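Local coordinates for protein trichothecene 3-O-acetyltransferase (Gibberella zeae, PDB 2RKV) that catalyses the transfer of an acetyl group from acetyl-CoA to the 3-hydroxyl of trichothecene mycotoxins such as T-2 and deoxynivalenol, at residues A[260-265]-A[379-384]; A[351-356]-A[361-366]; A[413-418]-A[424-429]. One frame throughout, in Å; residues are numbered along the deposited sequence.

How the contacts relate
Contacts 1 and 3 lie side by side, their centres 10 Å apart. The backbone joins them: Trp-380 N lies 2.8 Å from Phe-414 O and Ala-381 O lies 2.9 Å from Lys-417 N, both probable hydrogen bonds. Contact 2 stands apart, with its centre 27 Å from each of the others. In sequence it falls between the two segments of contact 1, and contact 3 follows both. The ligands tie the three together. Contact 1 holds coenzyme A, while contacts 2 and 3 both touch the T-2 toxin. The side chain of Ser-379 in contact 1 is about 9 Å from the toxin, so the two binding sites are close neighbours.

Contact 1. Residues A[260-265]-A[379-384]; sequences STDDAL and SWAKVG. With COA (coenzyme A), chain B.
The hydroxyl of Ser-379 is gripped by two groups. Ser-379 OG donates to Asp-262 OD2 at 2.6 Å, and OD2 receives it on its syn lone pair, the side of OD1. The same OG accepts from Ala-381 N at 3.2 Å, which makes an ST turn at the end of strand 375-379. Asp-262 extends with CG anti to its backbone N (chi1 -163°), and this carries the carboxylate off the helix to the serine. Ala-381 CB packs 3.9 Å from Asp-262 OD2. The other carboxylate oxygen, OD1, makes a salt bridge to Arg-291, so both oxygens are engaged.

Asp-262 sits in the first turn of helix 261-277. Ser-260 is the N-cap, and with Asp-263 it forms a capping box. This helix start meets the phosphates of coenzyme A. Ser-260 OG makes a very short bond to O5A of the diphosphate, 2.5 Å. Thr-261 binds O9A of the 3'-phosphate through both its N (2.9 Å) and its OG1 (2.7 Å). The positive end of the helix would probably favour these anions. On the loop side, N4P of the pantetheine arm donates to Ser-379 O at 3.1 Å and lies at the edge of the Trp-380 ring, in its plane.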
loop_
_atom_site.group_PDB
_atom_site.type_symbol
_atom_site.label_atom_id
_atom_site.label_comp_id
_atom_site.label_asym_id
_atom_site.label_seq_id
_atom_site.Cartn_x
_atom_site.Cartn_y
_atom_site.Cartn_z
ATOM N N SER A 260 8.608 -17.308 -4.553
ATOM C CA SER A 260 9.465 -16.181 -4.204
ATOM C C SER A 260 9.599 -16.004 -2.694
ATOM O O SER A 260 8.832 -16.577 -1.895
ATOM C CB SER A 260 8.878 -14.892 -4.782
ATOM O OG SER A 260 7.649 -14.569 -4.158
ATOM N N THR A 261 10.567 -15.170 -2.313
ATOM C CA THR A 261 10.721 -14.727 -0.935
ATOM C C THR A 261 9.396 -14.145 -0.425
ATOM O O THR A 261 8.923 -14.502 0.658
ATOM C CB THR A 261 11.863 -13.674 -0.835
ATOM O OG1 THR A 261 13.098 -14.271 -1.257
ATOM C CG2 THR A 261 12.028 -13.182 0.588
ATOM N N ASP A 262 8.802 -13.260 -1.228
ATOM C CA ASP A 262 7.527 -12.627 -0.901
ATOM C C ASP A 262 6.408 -13.668 -0.716
ATOM O O ASP A 262 5.637 -13.595 0.243
ATOM C CB ASP A 262 7.169 -11.610 -1.986
ATOM C CG ASP A 262 6.111 -10.625 -1.547
ATOM O OD1 ASP A 262 4.956 -11.056 -1.304
ATOM O OD2 ASP A 262 6.455 -9.415 -1.460
ATOM N N ASP A 263 6.339 -14.647 -1.620
ATOM C CA ASP A 263 5.398 -15.772 -1.482
ATOM C C ASP A 263 5.552 -16.481 -0.132
ATOM O O ASP A 263 4.566 -16.780 0.556
ATOM C CB ASP A 263 5.668 -16.842 -2.541
ATOM C CG ASP A 263 5.275 -16.427 -3.951
ATOM O OD1 ASP A 263 4.541 -15.429 -4.146
ATOM O OD2 ASP A 263 5.736 -17.122 -4.880
ATOM N N ALA A 264 6.799 -16.767 0.227
ATOM C CA ALA A 264 7.110 -17.545 1.430
ATOM C C ALA A 264 6.674 -16.806 2.699
ATOM O O ALA A 264 6.038 -17.387 3.582
ATOM C CB ALA A 264 8.598 -17.897 1.465
ATOM N N LEU A 265 6.993 -15.514 2.783
ATOM C CA LEU A 265 6.572 -14.728 3.942
ATOM C C LEU A 265 5.055 -14.588 3.994
ATOM O O LEU A 265 4.444 -14.705 5.056
ATOM C CB LEU A 265 7.234 -13.343 3.958
ATOM C CG LEU A 265 6.881 -12.504 5.200
ATOM C CD1 LEU A 265 7.125 -13.258 6.517
ATOM C CD2 LEU A 265 7.587 -11.143 5.207
ATOM N N SER A 379 1.918 -6.007 -0.432
ATOM C CA SER A 379 3.360 -5.931 -0.319
ATOM C C SER A 379 3.939 -4.739 -1.067
ATOM O O SER A 379 3.788 -4.619 -2.291
ATOM C CB SER A 379 4.004 -7.203 -0.849
ATOM O OG SER A 379 5.411 -7.064 -0.862
ATOM N N TRP A 380 4.620 -3.881 -0.320
ATOM C CA TRP A 380 5.361 -2.766 -0.904
ATOM C C TRP A 380 6.847 -3.086 -0.983
ATOM O O TRP A 380 7.677 -2.190 -1.184
ATOM C CB TRP A 380 5.137 -1.495 -0.071
ATOM C CG TRP A 380 3.703 -1.069 0.032
ATOM C CD1 TRP A 380 2.661 -1.448 -0.778
ATOM C CD2 TRP A 380 3.159 -0.141 0.977
ATOM N NE1 TRP A 380 1.499 -0.821 -0.378
ATOM C CE2 TRP A 380 1.780 -0.011 0.693
ATOM C CE3 TRP A 380 3.705 0.595 2.040
ATOM C CZ2 TRP A 380 0.933 0.823 1.439
ATOM C CZ3 TRP A 380 2.861 1.433 2.782
ATOM C CH2 TRP A 380 1.491 1.536 2.473
ATOM N N ALA A 381 7.182 -4.371 -0.846
ATOM C CA ALA A 381 8.576 -4.801 -0.705
ATOM C C ALA A 381 9.500 -4.308 -1.818
ATOM O O ALA A 381 10.663 -3.991 -1.563
ATOM C CB ALA A 381 8.663 -6.323 -0.588
ATOM N N LYS A 382 8.964 -4.255 -3.034
ATOM C CA LYS A 382 9.765 -4.002 -4.234
ATOM C C LYS A 382 9.803 -2.537 -4.661
ATOM O O LYS A 382 10.413 -2.217 -5.678
ATOM C CB LYS A 382 9.263 -4.870 -5.394
ATOM N N VAL A 383 9.139 -1.652 -3.920
ATOM C CA VAL A 383 9.183 -0.228 -4.295
ATOM C C VAL A 383 10.520 0.398 -3.895
ATOM O O VAL A 383 11.249 -0.144 -3.051
ATOM C CB VAL A 383 7.947 0.585 -3.816
ATOM C CG1 VAL A 383 6.658 -0.054 -4.337
ATOM C CG2 VAL A 383 7.912 0.738 -2.318
ATOM N N GLY A 384 10.836 1.533 -4.511
ATOM C CA GLY A 384 12.209 2.045 -4.508
ATOM C C GLY A 384 12.572 3.103 -3.482
ATOM O O GLY A 384 13.634 3.717 -3.589
HETATM N N1A COA B . 13.585 -19.911 -10.996
HETATM C C2A COA B . 13.532 -19.624 -9.648
HETATM N N3A COA B . 12.969 -18.442 -9.208
HETATM C C4A COA B . 12.466 -17.568 -10.120
HETATM C C5A COA B . 12.506 -17.845 -11.488
HETATM C C6A COA B . 13.077 -19.034 -11.935
HETATM N N6A COA B . 13.362 -19.190 -13.231
HETATM N N7A COA B . 11.933 -16.806 -12.147
HETATM C C8A COA B . 11.536 -15.886 -11.235
HETATM N N9A COA B . 11.860 -16.348 -9.980
HETATM C C1B COA B . 11.657 -15.653 -8.701
HETATM C C2B COA B . 12.643 -14.509 -8.587
HETATM O O2B COA B . 13.906 -14.962 -8.193
HETATM C C3B COA B . 11.965 -13.659 -7.539
HETATM O O3B COA B . 12.099 -14.275 -6.295
HETATM P P3B COA B . 12.994 -13.630 -5.149
HETATM O O7A COA B . 12.482 -12.230 -4.889
HETATM O O8A COA B . 14.407 -13.624 -5.675
HETATM O O9A COA B . 12.884 -14.507 -3.933
HETATM C C4B COA B . 10.505 -13.846 -7.849
HETATM O O4B COA B . 10.382 -15.040 -8.609
HETATM C C5B COA B . 9.958 -12.655 -8.596
HETATM O O5B COA B . 8.594 -12.922 -8.553
HETATM P P1A COA B . 7.526 -11.769 -8.796
HETATM O O1A COA B . 7.961 -10.871 -9.953
HETATM O O2A COA B . 6.168 -12.401 -8.990
HETATM O O3A COA B . 7.629 -10.798 -7.530
HETATM P P2A COA B . 7.474 -11.182 -5.992
HETATM O O4A COA B . 8.642 -10.579 -5.248
HETATM O O5A COA B . 7.240 -12.648 -5.758
HETATM O O6A COA B . 6.144 -10.403 -5.588
HETATM C CBP COA B . 3.908 -9.654 -5.876
HETATM C CCP COA B . 4.867 -10.834 -6.022
HETATM C CDP COA B . 3.859 -9.221 -4.409
HETATM C CEP COA B . 2.502 -10.096 -6.275
HETATM C CAP COA B . 4.435 -8.528 -6.779
HETATM O OAP COA B . 4.471 -8.935 -8.132
HETATM C C9P COA B . 3.587 -7.301 -6.698
HETATM O O9P COA B . 2.501 -7.172 -7.570
HETATM N N8P COA B . 3.947 -6.412 -5.783
HETATM C C7P COA B . 3.210 -5.196 -5.543
HETATM C C6P COA B . 1.957 -5.484 -4.731
HETATM C C5P COA B . 1.290 -4.160 -4.506
HETATM O O5P COA B . 1.112 -3.384 -5.469
HETATM N N4P COA B . 0.930 -3.891 -3.258
#

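Contact 2. Residues A[351-356]-A[361-366]; sequences ATYLHN and SNVSLT. With ZBA (12,13-Epoxytrichothec-9-ene-3,4,8,15-tetrol-4,15-diacetate-8-isovalerate), chain D.
Val-363 packs into the angle between Tyr-353 and Leu-354, two consecutive residues of helix 340-356. One methyl does most of the work. Val-363 CG2 lies 3.7 Å from Tyr-353 CE2, at the ring edge and in the ring plane, so the methyl meets the rim of the phenol and not its face. The tyrosine and valine side chains run past each other in opposite directions. Tyr-353 is extended at chi1 (-175°), its ring pointing off the helix toward 361-366. From the other flank Leu-354 CD2 comes 3.9 Å from Val-363 CG2 and also touches CG1, wedged against both branches of the valine. This part is wholly apolar, and no hydrogen bond crosses directly between the segments.

The outer side is looser and wet. Past the valine, the tyrosine hydroxyl and the Asn-362 amide do not meet. A water spans them, 2.7 Å from Tyr-353 OH and 3.1 Å from Asn-362 ND2, and accepts from the amide.

Further along the loop, Thr-366 N donates to Ser-364 OG, an ST turn. Here the chain reaches the toxin pocket. Leu-365 CD1 lies 3.6 Å from O15, the carbonyl oxygen of one acetate of T-2. Thr-366 OG1 is 3.8 Å from C41, the methyl of the other acetate.

The contact joins helix 340-356 to the loop that leads on to strand 375-379. Leu-350, one turn earlier on the helix, and Leu-13 also touch Val-363. Val-213 and Gln-211 make backbone hydrogen bonds with Asn-362 and Ser-364, and Leu-365 rests on Asn-311 and Met-312 of strand 310-318.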
loop_
_atom_site.group_PDB
_atom_site.type_symbol
_atom_site.label_atom_id
_atom_site.label_comp_id
_atom_site.label_asym_id
_atom_site.label_seq_id
_atom_site.Cartn_x
_atom_site.Cartn_y
_atom_site.Cartn_z
ATOM N N ALA A 351 -12.160 -4.249 -14.773
ATOM C CA ALA A 351 -12.263 -2.935 -15.415
ATOM C C ALA A 351 -13.519 -2.836 -16.282
ATOM O O ALA A 351 -14.219 -1.832 -16.244
ATOM C CB ALA A 351 -11.005 -2.603 -16.226
ATOM N N THR A 352 -13.821 -3.900 -17.029
ATOM C CA THR A 352 -14.988 -3.914 -17.920
ATOM C C THR A 352 -16.298 -3.849 -17.135
ATOM O O THR A 352 -17.195 -3.074 -17.479
ATOM C CB THR A 352 -14.966 -5.140 -18.869
ATOM O OG1 THR A 352 -13.764 -5.098 -19.650
ATOM C CG2 THR A 352 -16.153 -5.101 -19.825
ATOM N N TYR A 353 -16.397 -4.643 -16.069
ATOM C CA TYR A 353 -17.577 -4.611 -15.210
ATOM C C TYR A 353 -17.803 -3.210 -14.637
ATOM O O TYR A 353 -18.926 -2.693 -14.642
ATOM C CB TYR A 353 -17.467 -5.630 -14.077
ATOM C CG TYR A 353 -18.726 -5.711 -13.248
ATOM C CD1 TYR A 353 -19.786 -6.534 -13.637
ATOM C CD2 TYR A 353 -18.871 -4.951 -12.085
ATOM C CE1 TYR A 353 -20.952 -6.608 -12.878
ATOM C CE2 TYR A 353 -20.041 -5.014 -11.323
ATOM C CZ TYR A 353 -21.072 -5.847 -11.727
ATOM O OH TYR A 353 -22.228 -5.923 -10.977
ATOM N N LEU A 354 -16.729 -2.603 -14.136
ATOM C CA LEU A 354 -16.804 -1.234 -13.625
ATOM C C LEU A 354 -17.262 -0.279 -14.724
ATOM O O LEU A 354 -18.182 0.517 -14.532
ATOM C CB LEU A 354 -15.443 -0.811 -13.074
ATOM C CG LEU A 354 -15.098 -1.399 -11.708
ATOM C CD1 LEU A 354 -13.584 -1.335 -11.488
ATOM C CD2 LEU A 354 -15.850 -0.689 -10.568
ATOM N N HIS A 355 -16.619 -0.362 -15.881
ATOM C CA HIS A 355 -16.953 0.507 -17.000
ATOM C C HIS A 355 -18.438 0.405 -17.383
ATOM O O HIS A 355 -19.093 1.421 -17.659
ATOM C CB HIS A 355 -16.059 0.166 -18.194
ATOM C CG HIS A 355 -16.348 0.978 -19.420
ATOM N ND1 HIS A 355 -16.174 2.343 -19.468
ATOM C CD2 HIS A 355 -16.782 0.609 -20.649
ATOM C CE1 HIS A 355 -16.494 2.784 -20.672
ATOM N NE2 HIS A 355 -16.869 1.752 -21.407
ATOM N N ASN A 356 -18.952 -0.821 -17.379
ATOM C CA ASN A 356 -20.326 -1.112 -17.811
ATOM C C ASN A 356 -21.395 -0.744 -16.789
ATOM O O ASN A 356 -22.597 -0.792 -17.091
ATOM C CB ASN A 356 -20.475 -2.596 -18.168
ATOM C CG ASN A 356 -19.731 -2.983 -19.438
ATOM O OD1 ASN A 356 -19.379 -2.132 -20.266
ATOM N ND2 ASN A 356 -19.502 -4.288 -19.606
ATOM N N SER A 361 -21.131 0.987 -6.617
ATOM C CA SER A 361 -21.154 0.863 -5.154
ATOM C C SER A 361 -21.041 -0.583 -4.626
ATOM O O SER A 361 -20.692 -0.783 -3.455
ATOM C CB SER A 361 -22.406 1.525 -4.579
ATOM O OG SER A 361 -23.570 0.835 -5.003
ATOM N N ASN A 362 -21.328 -1.567 -5.473
ATOM C CA ASN A 362 -21.254 -2.983 -5.067
ATOM C C ASN A 362 -19.889 -3.629 -5.284
ATOM O O ASN A 362 -19.672 -4.775 -4.879
ATOM C CB ASN A 362 -22.304 -3.830 -5.795
ATOM C CG ASN A 362 -23.729 -3.450 -5.438
ATOM O OD1 ASN A 362 -24.024 -3.045 -4.309
ATOM N ND2 ASN A 362 -24.623 -3.589 -6.409
ATOM N N VAL A 363 -18.979 -2.910 -5.934
ATOM C CA VAL A 363 -17.671 -3.463 -6.270
ATOM C C VAL A 363 -16.654 -3.172 -5.162
ATOM O O VAL A 363 -16.501 -2.023 -4.704
ATOM C CB VAL A 363 -17.168 -2.951 -7.646
ATOM C CG1 VAL A 363 -15.911 -3.695 -8.068
ATOM C CG2 VAL A 363 -18.262 -3.106 -8.715
ATOM N N SER A 364 -15.962 -4.223 -4.725
ATOM C CA SER A 364 -14.963 -4.093 -3.676
ATOM C C SER A 364 -13.915 -5.171 -3.851
ATOM O O SER A 364 -14.248 -6.334 -4.082
ATOM C CB SER A 364 -15.601 -4.222 -2.292
ATOM O OG SER A 364 -14.603 -4.228 -1.284
ATOM N N LEU A 365 -12.652 -4.774 -3.740
ATOM C CA LEU A 365 -11.535 -5.722 -3.795
ATOM C C LEU A 365 -11.564 -6.733 -2.644
ATOM O O LEU A 365 -10.879 -7.762 -2.696
ATOM C CB LEU A 365 -10.202 -4.970 -3.801
ATOM C CG LEU A 365 -9.935 -4.137 -5.061
ATOM C CD1 LEU A 365 -8.858 -3.091 -4.795
ATOM C CD2 LEU A 365 -9.564 -5.023 -6.254
ATOM N N THR A 366 -12.342 -6.438 -1.603
ATOM C CA THR A 366 -12.473 -7.360 -0.472
ATOM C C THR A 366 -13.936 -7.712 -0.204
ATOM O O THR A 366 -14.334 -7.898 0.951
ATOM C CB THR A 366 -11.828 -6.805 0.812
ATOM O OG1 THR A 366 -12.430 -5.545 1.136
ATOM C CG2 THR A 366 -10.311 -6.651 0.646
HETATM O O18 ZBA D . -9.635 -2.201 3.983
HETATM C C44 ZBA D . -9.818 -1.161 3.496
HETATM C C45 ZBA D . -11.099 -0.408 3.485
HETATM C C46 ZBA D . -11.081 0.700 4.432
HETATM C C48 ZBA D . -10.846 0.220 5.770
HETATM C C47 ZBA D . -12.347 1.483 4.603
HETATM O O17 ZBA D . -8.826 -0.494 2.897
HETATM C C31 ZBA D . -7.463 -0.938 2.990
HETATM C C30 ZBA D . -7.137 -1.962 1.955
HETATM C C32 ZBA D . -6.641 0.294 2.932
HETATM C C39 ZBA D . -6.881 1.254 4.075
HETATM C C33 ZBA D . -5.821 0.523 1.953
HETATM C C34 ZBA D . -5.585 -0.401 0.820
HETATM O O10 ZBA D . -4.382 -1.111 1.177
HETATM C C29 ZBA D . -6.713 -1.425 0.588
HETATM C C38 ZBA D . -7.887 -0.700 -0.061
HETATM O O12 ZBA D . -9.108 -1.352 0.254
HETATM C C40 ZBA D . -10.084 -1.458 -0.633
HETATM C C41 ZBA D . -11.267 -2.172 -0.023
HETATM O O13 ZBA D . -10.070 -1.103 -1.713
HETATM C C28 ZBA D . -6.185 -2.572 -0.372
HETATM C C37 ZBA D . -7.273 -3.573 -0.810
HETATM C C35 ZBA D . -5.011 -3.231 0.339
HETATM C C25 ZBA D . -3.993 -2.151 0.329
HETATM C C36 ZBA D . -4.967 -4.466 1.070
HETATM O O11 ZBA D . -4.573 -4.449 -0.281
HETATM C C27 ZBA D . -5.420 -1.939 -1.582
HETATM C C26 ZBA D . -3.988 -1.752 -1.113
HETATM O O16 ZBA D . -3.511 -0.451 -1.312
HETATM O O14 ZBA D . -5.416 -2.942 -2.603
HETATM C C42 ZBA D . -5.341 -2.733 -3.912
HETATM O O15 ZBA D . -5.343 -3.619 -4.702
HETATM C C43 ZBA D . -5.207 -1.332 -4.215
HETATM O O HOH W 1 -23.189 -4.144 -9.132
#

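Contact 3. Residues A[413-418]-A[424-429]; sequences YFMPKK and CAALSL. With ZBA (12,13-Epoxytrichothec-9-ene-3,4,8,15-tetrol-4,15-diacetate-8-isovalerate), chain D.
Met-415 and Cys-424 meet where the hairpin of strands 411-414 and 423-430 opens toward its connecting turn. Met-415 N donates to Cys-424 O at 2.8 Å in an almost straight bond (177°). Beside it, Met-415 CG packs 3.8 Å from Cys-424 CB, and the cysteine SG touches the same CG. A water closes this end, donating to Met-415 O and accepting from Cys-424 N.

The methionine chain is bent at chi2 (-56°) and again at chi3. The bends turn its end back along the strand, and CE arrives 4.3 Å from Ala-426 CB. Ala-426 is the third main partner. It faces Tyr-413 in an antiparallel hydrogen-bonded pair. Tyr-413 N donates to Ala-426 O at 2.9 Å, in the carbonyl plane, and Ala-426 N donates back to Tyr-413 O at 2.7 Å.

The Tyr-413 ring leads away from the second strand and into the toxin pocket. Its OH donates to O10, the ether oxygen of the six-membered (pyran) ring of T-2, at 2.9 Å. The ether lies near the plane of the tyrosine ring, at its edge. His-156 NE2 is also hydrogen-bonded to the toxin.

Phe-414 and Ala-425 form the next pair, non-hydrogen-bonded, on the other face of the sheet. Phe-414 CD1 lies 3.9 Å from Ala-425 CB.

The hairpin lies inside the large mixed sheet, between strand 375-379 and strand 229-236. On the Phe-414 face, helix 261-277 packs through Leu-265, Ser-266 and Ile-269. On the Ala-426 face, Phe-233 of strand 229-236 lies against both Cys-424 and Ala-426.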
loop_
_atom_site.group_PDB
_atom_site.type_symbol
_atom_site.label_atom_id
_atom_site.label_comp_id
_atom_site.label_asym_id
_atom_site.label_seq_id
_atom_site.Cartn_x
_atom_site.Cartn_y
_atom_site.Cartn_z
ATOM N N TYR A 413 0.539 -5.113 5.632
ATOM C CA TYR A 413 1.479 -4.588 4.632
ATOM C C TYR A 413 2.879 -5.157 4.811
ATOM O O TYR A 413 3.292 -5.483 5.933
ATOM C CB TYR A 413 1.581 -3.058 4.726
ATOM C CG TYR A 413 0.268 -2.358 4.493
ATOM C CD1 TYR A 413 -0.551 -1.992 5.563
ATOM C CD2 TYR A 413 -0.167 -2.075 3.199
ATOM C CE1 TYR A 413 -1.783 -1.362 5.346
ATOM C CE2 TYR A 413 -1.391 -1.447 2.972
ATOM C CZ TYR A 413 -2.192 -1.088 4.052
ATOM O OH TYR A 413 -3.407 -0.471 3.817
ATOM N N PHE A 414 3.615 -5.275 3.703
ATOM C CA PHE A 414 5.074 -5.385 3.782
ATOM C C PHE A 414 5.649 -4.025 3.408
ATOM O O PHE A 414 5.256 -3.436 2.394
ATOM C CB PHE A 414 5.659 -6.422 2.814
ATOM C CG PHE A 414 5.218 -7.849 3.067
ATOM C CD1 PHE A 414 4.629 -8.225 4.267
ATOM C CD2 PHE A 414 5.424 -8.818 2.085
ATOM C CE1 PHE A 414 4.244 -9.553 4.485
ATOM C CE2 PHE A 414 5.026 -10.146 2.294
ATOM C CZ PHE A 414 4.432 -10.504 3.495
ATOM N N MET A 415 6.582 -3.538 4.217
ATOM C CA MET A 415 7.291 -2.299 3.895
ATOM C C MET A 415 8.243 -2.507 2.721
ATOM O O MET A 415 8.561 -3.650 2.374
ATOM C CB MET A 415 8.079 -1.820 5.119
ATOM C CG MET A 415 7.210 -1.498 6.350
ATOM S SD MET A 415 5.917 -0.271 6.007
ATOM C CE MET A 415 4.491 -1.316 5.718
ATOM N N PRO A 416 8.688 -1.408 2.083
ATOM C CA PRO A 416 9.780 -1.573 1.126
ATOM C C PRO A 416 10.958 -2.285 1.807
ATOM O O PRO A 416 11.323 -1.951 2.933
ATOM C CB PRO A 416 10.123 -0.128 0.723
ATOM C CG PRO A 416 8.847 0.635 0.967
ATOM C CD PRO A 416 8.222 -0.009 2.176
ATOM N N LYS A 417 11.492 -3.303 1.140
ATOM C CA LYS A 417 12.569 -4.125 1.675
ATOM C C LYS A 417 13.793 -3.256 1.995
ATOM O O LYS A 417 14.207 -2.443 1.166
ATOM C CB LYS A 417 12.930 -5.202 0.641
ATOM C CG LYS A 417 13.895 -6.259 1.120
ATOM C CD LYS A 417 14.428 -7.091 -0.060
ATOM C CE LYS A 417 15.678 -6.452 -0.680
ATOM N NZ LYS A 417 15.337 -5.469 -1.747
ATOM N N LYS A 418 14.359 -3.416 3.192
ATOM C CA LYS A 418 15.612 -2.738 3.535
ATOM C C LYS A 418 16.680 -3.269 2.574
ATOM O O LYS A 418 16.642 -4.448 2.215
ATOM C CB LYS A 418 15.982 -2.991 5.001
ATOM C CG LYS A 418 17.130 -2.133 5.538
ATOM C CD LYS A 418 17.327 -2.298 7.033
ATOM C CE LYS A 418 18.442 -1.375 7.533
ATOM N NZ LYS A 418 18.808 -1.651 8.949
ATOM N N CYS A 424 9.914 -5.886 6.867
ATOM C CA CYS A 424 9.090 -5.397 7.965
ATOM C C CYS A 424 7.631 -5.568 7.579
ATOM O O CYS A 424 7.173 -4.997 6.582
ATOM C CB CYS A 424 9.387 -3.928 8.255
ATOM S SG CYS A 424 8.348 -3.238 9.577
ATOM N N ALA A 425 6.913 -6.385 8.343
ATOM C CA ALA A 425 5.490 -6.604 8.104
ATOM C C ALA A 425 4.637 -5.848 9.118
ATOM O O ALA A 425 4.860 -5.963 10.329
ATOM C CB ALA A 425 5.158 -8.113 8.129
ATOM N N ALA A 426 3.674 -5.070 8.622
ATOM C CA ALA A 426 2.665 -4.440 9.485
ATOM C C ALA A 426 1.407 -5.302 9.537
ATOM O O ALA A 426 0.791 -5.572 8.509
ATOM C CB ALA A 426 2.330 -3.038 8.986
ATOM N N LEU A 427 1.049 -5.749 10.740
ATOM C CA LEU A 427 -0.133 -6.602 10.931
ATOM C C LEU A 427 -1.167 -5.910 11.799
ATOM O O LEU A 427 -0.812 -5.332 12.831
ATOM C CB LEU A 427 0.265 -7.924 11.603
ATOM C CG LEU A 427 0.781 -9.046 10.695
ATOM C CD1 LEU A 427 2.061 -8.682 9.950
ATOM C CD2 LEU A 427 0.999 -10.294 11.519
ATOM N N SER A 428 -2.423 -5.944 11.361
ATOM C CA SER A 428 -3.543 -5.505 12.196
ATOM C C SER A 428 -4.398 -6.717 12.527
ATOM O O SER A 428 -4.889 -7.414 11.634
ATOM C CB SER A 428 -4.376 -4.414 11.515
ATOM O OG SER A 428 -5.342 -3.881 12.421
ATOM N N LEU A 429 -4.528 -6.988 13.821
ATOM C CA LEU A 429 -5.233 -8.180 14.276
ATOM C C LEU A 429 -6.017 -7.863 15.540
ATOM O O LEU A 429 -5.650 -6.960 16.295
ATOM C CB LEU A 429 -4.225 -9.293 14.576
ATOM C CG LEU A 429 -3.433 -9.947 13.435
ATOM C CD1 LEU A 429 -2.339 -10.839 14.020
ATOM C CD2 LEU A 429 -4.327 -10.733 12.469
HETATM O O18 ZBA D . -9.635 -2.201 3.983
HETATM C C44 ZBA D . -9.818 -1.161 3.496
HETATM C C45 ZBA D . -11.099 -0.408 3.485
HETATM C C46 ZBA D . -11.081 0.700 4.432
HETATM C C48 ZBA D . -10.846 0.220 5.770
HETATM C C47 ZBA D . -12.347 1.483 4.603
HETATM O O17 ZBA D . -8.826 -0.494 2.897
HETATM C C31 ZBA D . -7.463 -0.938 2.990
HETATM C C30 ZBA D . -7.137 -1.962 1.955
HETATM C C32 ZBA D . -6.641 0.294 2.932
HETATM C C39 ZBA D . -6.881 1.254 4.075
HETATM C C33 ZBA D . -5.821 0.523 1.953
HETATM C C34 ZBA D . -5.585 -0.401 0.820
HETATM O O10 ZBA D . -4.382 -1.111 1.177
HETATM C C29 ZBA D . -6.713 -1.425 0.588
HETATM C C38 ZBA D . -7.887 -0.700 -0.061
HETATM O O12 ZBA D . -9.108 -1.352 0.254
HETATM C C40 ZBA D . -10.084 -1.458 -0.633
HETATM C C41 ZBA D . -11.267 -2.172 -0.023
HETATM O O13 ZBA D . -10.070 -1.103 -1.713
HETATM C C28 ZBA D . -6.185 -2.572 -0.372
HETATM C C37 ZBA D . -7.273 -3.573 -0.810
HETATM C C35 ZBA D . -5.011 -3.231 0.339
HETATM C C25 ZBA D . -3.993 -2.151 0.329
HETATM C C36 ZBA D . -4.967 -4.466 1.070
HETATM O O11 ZBA D . -4.573 -4.449 -0.281
HETATM C C27 ZBA D . -5.420 -1.939 -1.582
HETATM C C26 ZBA D . -3.988 -1.752 -1.113
HETATM O O16 ZBA D . -3.511 -0.451 -1.312
HETATM O O14 ZBA D . -5.416 -2.942 -2.603
HETATM C C42 ZBA D . -5.341 -2.733 -3.912
HETATM O O15 ZBA D . -5.343 -3.619 -4.702
HETATM C C43 ZBA D . -5.207 -1.332 -4.215
HETATM O O HOH W 2 9.572 -5.628 4.037
#